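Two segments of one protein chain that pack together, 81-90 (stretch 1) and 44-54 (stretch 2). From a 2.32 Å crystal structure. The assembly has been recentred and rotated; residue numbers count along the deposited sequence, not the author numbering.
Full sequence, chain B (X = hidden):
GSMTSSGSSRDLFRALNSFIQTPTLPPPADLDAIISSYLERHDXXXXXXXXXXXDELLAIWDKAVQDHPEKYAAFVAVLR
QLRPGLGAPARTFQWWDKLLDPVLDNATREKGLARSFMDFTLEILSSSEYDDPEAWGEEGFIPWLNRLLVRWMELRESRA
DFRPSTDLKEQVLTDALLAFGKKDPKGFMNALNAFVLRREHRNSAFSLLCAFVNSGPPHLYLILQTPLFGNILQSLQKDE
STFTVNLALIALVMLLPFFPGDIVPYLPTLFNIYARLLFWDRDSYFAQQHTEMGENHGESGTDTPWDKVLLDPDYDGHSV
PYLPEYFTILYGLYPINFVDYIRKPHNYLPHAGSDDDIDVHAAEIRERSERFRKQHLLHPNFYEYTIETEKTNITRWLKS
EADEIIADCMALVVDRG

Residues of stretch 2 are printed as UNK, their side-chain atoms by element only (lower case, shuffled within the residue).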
# COMPACT_ATOMS: atom_id res chain seq x y z
N GLN B 81 25.34 -26.68 -48.23
CA GLN B 81 26.73 -27.12 -48.18
C GLN B 81 27.64 -26.25 -49.04
O GLN B 81 28.80 -26.03 -48.69
CB GLN B 81 26.84 -28.57 -48.62
CG GLN B 81 26.00 -29.54 -47.80
CD GLN B 81 26.18 -30.96 -48.28
OE1 GLN B 81 27.22 -31.30 -48.84
NE2 GLN B 81 25.18 -31.80 -48.05
N LEU B 82 27.13 -25.74 -50.16
CA LEU B 82 27.92 -24.91 -51.07
C LEU B 82 27.86 -23.44 -50.72
O LEU B 82 28.46 -22.62 -51.43
CB LEU B 82 27.45 -25.12 -52.51
CG LEU B 82 27.93 -26.39 -53.22
CD1 LEU B 82 27.25 -26.54 -54.56
CD2 LEU B 82 29.44 -26.36 -53.38
N ARG B 83 27.15 -23.07 -49.65
CA ARG B 83 27.06 -21.67 -49.24
C ARG B 83 28.40 -20.99 -49.01
O ARG B 83 28.56 -19.84 -49.45
CB ARG B 83 26.19 -21.57 -47.98
CG ARG B 83 25.99 -20.16 -47.47
CD ARG B 83 25.14 -20.17 -46.22
NE ARG B 83 25.79 -20.95 -45.16
CZ ARG B 83 26.76 -20.49 -44.38
NH1 ARG B 83 27.21 -19.25 -44.52
NH2 ARG B 83 27.29 -21.28 -43.45
N PRO B 84 29.39 -21.59 -48.33
CA PRO B 84 30.66 -20.88 -48.15
C PRO B 84 31.36 -20.55 -49.45
O PRO B 84 32.09 -19.55 -49.52
CB PRO B 84 31.49 -21.86 -47.30
CG PRO B 84 30.49 -22.70 -46.60
CD PRO B 84 29.37 -22.86 -47.58
N GLY B 85 31.16 -21.35 -50.49
CA GLY B 85 31.79 -21.11 -51.77
C GLY B 85 31.05 -20.21 -52.73
O GLY B 85 31.50 -20.04 -53.86
N LEU B 86 29.92 -19.62 -52.31
CA LEU B 86 29.17 -18.76 -53.22
C LEU B 86 29.86 -17.42 -53.44
O LEU B 86 29.74 -16.82 -54.51
CB LEU B 86 27.76 -18.52 -52.67
CG LEU B 86 26.82 -19.72 -52.63
CD1 LEU B 86 25.52 -19.36 -51.94
CD2 LEU B 86 26.57 -20.23 -54.04
N GLY B 87 30.58 -16.94 -52.43
CA GLY B 87 31.32 -15.71 -52.56
C GLY B 87 30.71 -14.50 -51.88
O GLY B 87 30.70 -14.39 -50.65
N ALA B 88 30.19 -13.58 -52.69
CA ALA B 88 29.65 -12.33 -52.16
C ALA B 88 28.45 -12.62 -51.26
O ALA B 88 27.64 -13.50 -51.57
CB ALA B 88 29.26 -11.40 -53.30
N PRO B 89 28.31 -11.90 -50.14
CA PRO B 89 27.16 -12.13 -49.26
C PRO B 89 25.83 -11.84 -49.93
O PRO B 89 24.79 -12.32 -49.46
CB PRO B 89 27.41 -11.18 -48.09
CG PRO B 89 28.88 -10.92 -48.11
CD PRO B 89 29.26 -10.94 -49.56
N ALA B 90 25.83 -11.08 -51.03
CA ALA B 90 24.59 -10.86 -51.76
C ALA B 90 24.17 -12.10 -52.52
O ALA B 90 22.98 -12.23 -52.85
CB ALA B 90 24.75 -9.68 -52.72
N UNK B 44 39.60 -18.09 -52.40
CA UNK B 44 38.99 -16.78 -52.61
C UNK B 44 37.78 -16.94 -53.52
O UNK B 44 37.89 -16.84 -54.75
c UNK B 44 42.57 -13.42 -51.64
n UNK B 44 41.50 -12.84 -50.77
c UNK B 44 40.01 -15.79 -53.17
c UNK B 44 41.04 -15.34 -52.14
c UNK B 44 42.01 -14.33 -52.72
N UNK B 45 36.60 -17.21 -52.94
CA UNK B 45 35.42 -17.48 -53.77
C UNK B 45 34.91 -16.26 -54.51
O UNK B 45 34.37 -16.41 -55.62
c UNK B 45 34.39 -18.00 -52.76
c UNK B 45 36.33 -17.40 -51.51
c UNK B 45 35.19 -18.36 -51.52
N UNK B 46 35.07 -15.05 -53.95
CA UNK B 46 34.59 -13.82 -54.58
C UNK B 46 35.45 -13.35 -55.74
O UNK B 46 35.24 -12.24 -56.22
o UNK B 46 33.86 -10.72 -51.69
c UNK B 46 33.40 -12.91 -52.53
c UNK B 46 34.49 -12.69 -53.54
c UNK B 46 33.34 -11.84 -51.46
o UNK B 46 32.73 -12.11 -50.40
N UNK B 47 36.38 -14.18 -56.22
CA UNK B 47 37.30 -13.76 -57.27
C UNK B 47 37.11 -14.54 -58.57
O UNK B 47 37.99 -14.51 -59.44
c UNK B 47 40.55 -12.94 -55.35
o UNK B 47 41.25 -13.89 -55.78
c UNK B 47 38.74 -13.90 -56.79
o UNK B 47 41.02 -11.99 -54.70
c UNK B 47 39.07 -12.97 -55.65
N UNK B 48 35.99 -15.24 -58.72
CA UNK B 48 35.73 -15.96 -59.95
C UNK B 48 35.13 -17.34 -59.74
O UNK B 48 34.24 -17.74 -60.49
N UNK B 49 35.63 -18.08 -58.75
CA UNK B 49 35.10 -19.42 -58.50
C UNK B 49 33.66 -19.37 -58.02
O UNK B 49 32.83 -20.19 -58.42
o UNK B 49 36.08 -19.42 -56.28
c UNK B 49 35.98 -20.15 -57.49
N UNK B 50 33.34 -18.40 -57.15
CA UNK B 50 31.97 -18.26 -56.69
C UNK B 50 31.02 -17.86 -57.79
O UNK B 50 29.86 -18.28 -57.80
N UNK B 51 31.49 -17.06 -58.75
CA UNK B 51 30.63 -16.60 -59.84
C UNK B 51 30.23 -17.77 -60.74
O UNK B 51 29.06 -17.89 -61.11
o UNK B 51 31.82 -13.19 -60.47
o UNK B 51 31.61 -14.34 -58.60
c UNK B 51 31.61 -14.26 -59.85
c UNK B 51 31.34 -15.52 -60.65
N UNK B 52 31.19 -18.63 -61.09
CA UNK B 52 30.87 -19.78 -61.93
C UNK B 52 29.99 -20.79 -61.21
O UNK B 52 29.15 -21.45 -61.84
c UNK B 52 36.32 -19.69 -65.04
c UNK B 52 33.03 -19.54 -63.28
c UNK B 52 34.31 -20.23 -63.72
c UNK B 52 32.16 -20.44 -62.41
n UNK B 52 36.99 -18.83 -65.81
n UNK B 52 36.85 -20.87 -64.76
n UNK B 52 35.12 -19.36 -64.56
N UNK B 53 30.17 -20.94 -59.89
CA UNK B 53 29.30 -21.83 -59.12
C UNK B 53 27.86 -21.33 -59.13
O UNK B 53 26.92 -22.13 -59.28
c UNK B 53 29.80 -21.95 -57.69
c UNK B 53 28.92 -22.71 -56.70
c UNK B 53 28.71 -24.14 -57.17
c UNK B 53 29.52 -22.69 -55.31
N UNK B 54 27.67 -20.02 -58.97
CA UNK B 54 26.33 -19.44 -59.00
C UNK B 54 25.66 -19.66 -60.36
O UNK B 54 24.49 -20.06 -60.42
c UNK B 54 26.39 -17.94 -58.67
c UNK B 54 26.48 -17.67 -57.16
n UNK B 54 25.38 -17.89 -56.45
o UNK B 54 27.53 -17.27 -56.65

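Position 44 carries four carbons in a row ending in a nitrogen, unbranched: Lys44. Its side chain lies out of reach of stretch 1, and a long charged chain is at home in such an exposed place. At position 45 three carbons close a ring onto the backbone nitrogen, which identifies Pro45. Its CB lies 3.7 Å from the O of Gly85 and 3.8 Å from the CA of Gly87, so a compact, rigid ring lies against backbone that has no side chains to hold it off. The ring nitrogen carries no hydrogen and so needs no acceptor.

Position 46 has three carbons, the third bearing two oxygens: Glu46. Its CG approaches the N of Ala88 to 3.3 Å, and its OE2 stands 3.1 Å from the O of Gly87. Two acceptors cannot bond to each other, so the carbonyl gives the carboxylate no hydrogen bond; what the side chain supplies here is mainly cover, its aliphatic part lying along the loop. Position 47 shows the same set of atoms, three carbons and a terminal pair of oxygens, and is Glu47; exposed and out of reach, it can keep its charge in solvent.

No side-chain atom follows the CA at position 48, so this is Gly48. Its phi of 139° would jam a CB against the preceding carbonyl oxygen, reason enough for glycine without any help from stretch 1. Position 49, one carbon and one oxygen, is Ser49, a small polar residue at the margin, its side chain no nearer than 5.2 Å.

Position 50 is again bare, hence Gly50, but here the reason lies across the contact. A CB would point toward stretch 1 and sit only 2.4 Å from the O of Leu86. Without it, the CA of Gly50 comes within 3.4 Å of both the O of Gly85 and the O of Leu86, making two CA-H...O contacts.

Position 51, two carbons with two oxygens on the second, is Asp51, whose CA-to-CB bond points away from stretch 1; it is exposed, so its carboxylate can stay solvated. Position 52 has three carbons, a nitrogen, then a carbon holding two more nitrogens: Arg52, extended, exposed and out of reach.

Four carbons forked at the second mark position 53 as Leu53. Its CD1 meets the CD1 of Leu82 at 3.8 Å and its CD2 the CD2 of Leu86 at 4.0 Å, the branched end filling a buried apolar site. Position 54, two carbons with one oxygen and one nitrogen on the second, is Asn54. Its CA-to-CB bond points sideways, but the end of this medium-sized buried amide comes nearer, fitting beside Leu86.

The contact therefore rests on close backbone approach and apolar packing, with no clear hydrogen bond across it. Gly50 lets the helix settle against the carbonyls of stretch 1, Gly87 admits Pro45 and Glu46 close by, and Leu53 joins the two leucines in the interior.

Stretch 2 44-54: KPEEGSGDRLN
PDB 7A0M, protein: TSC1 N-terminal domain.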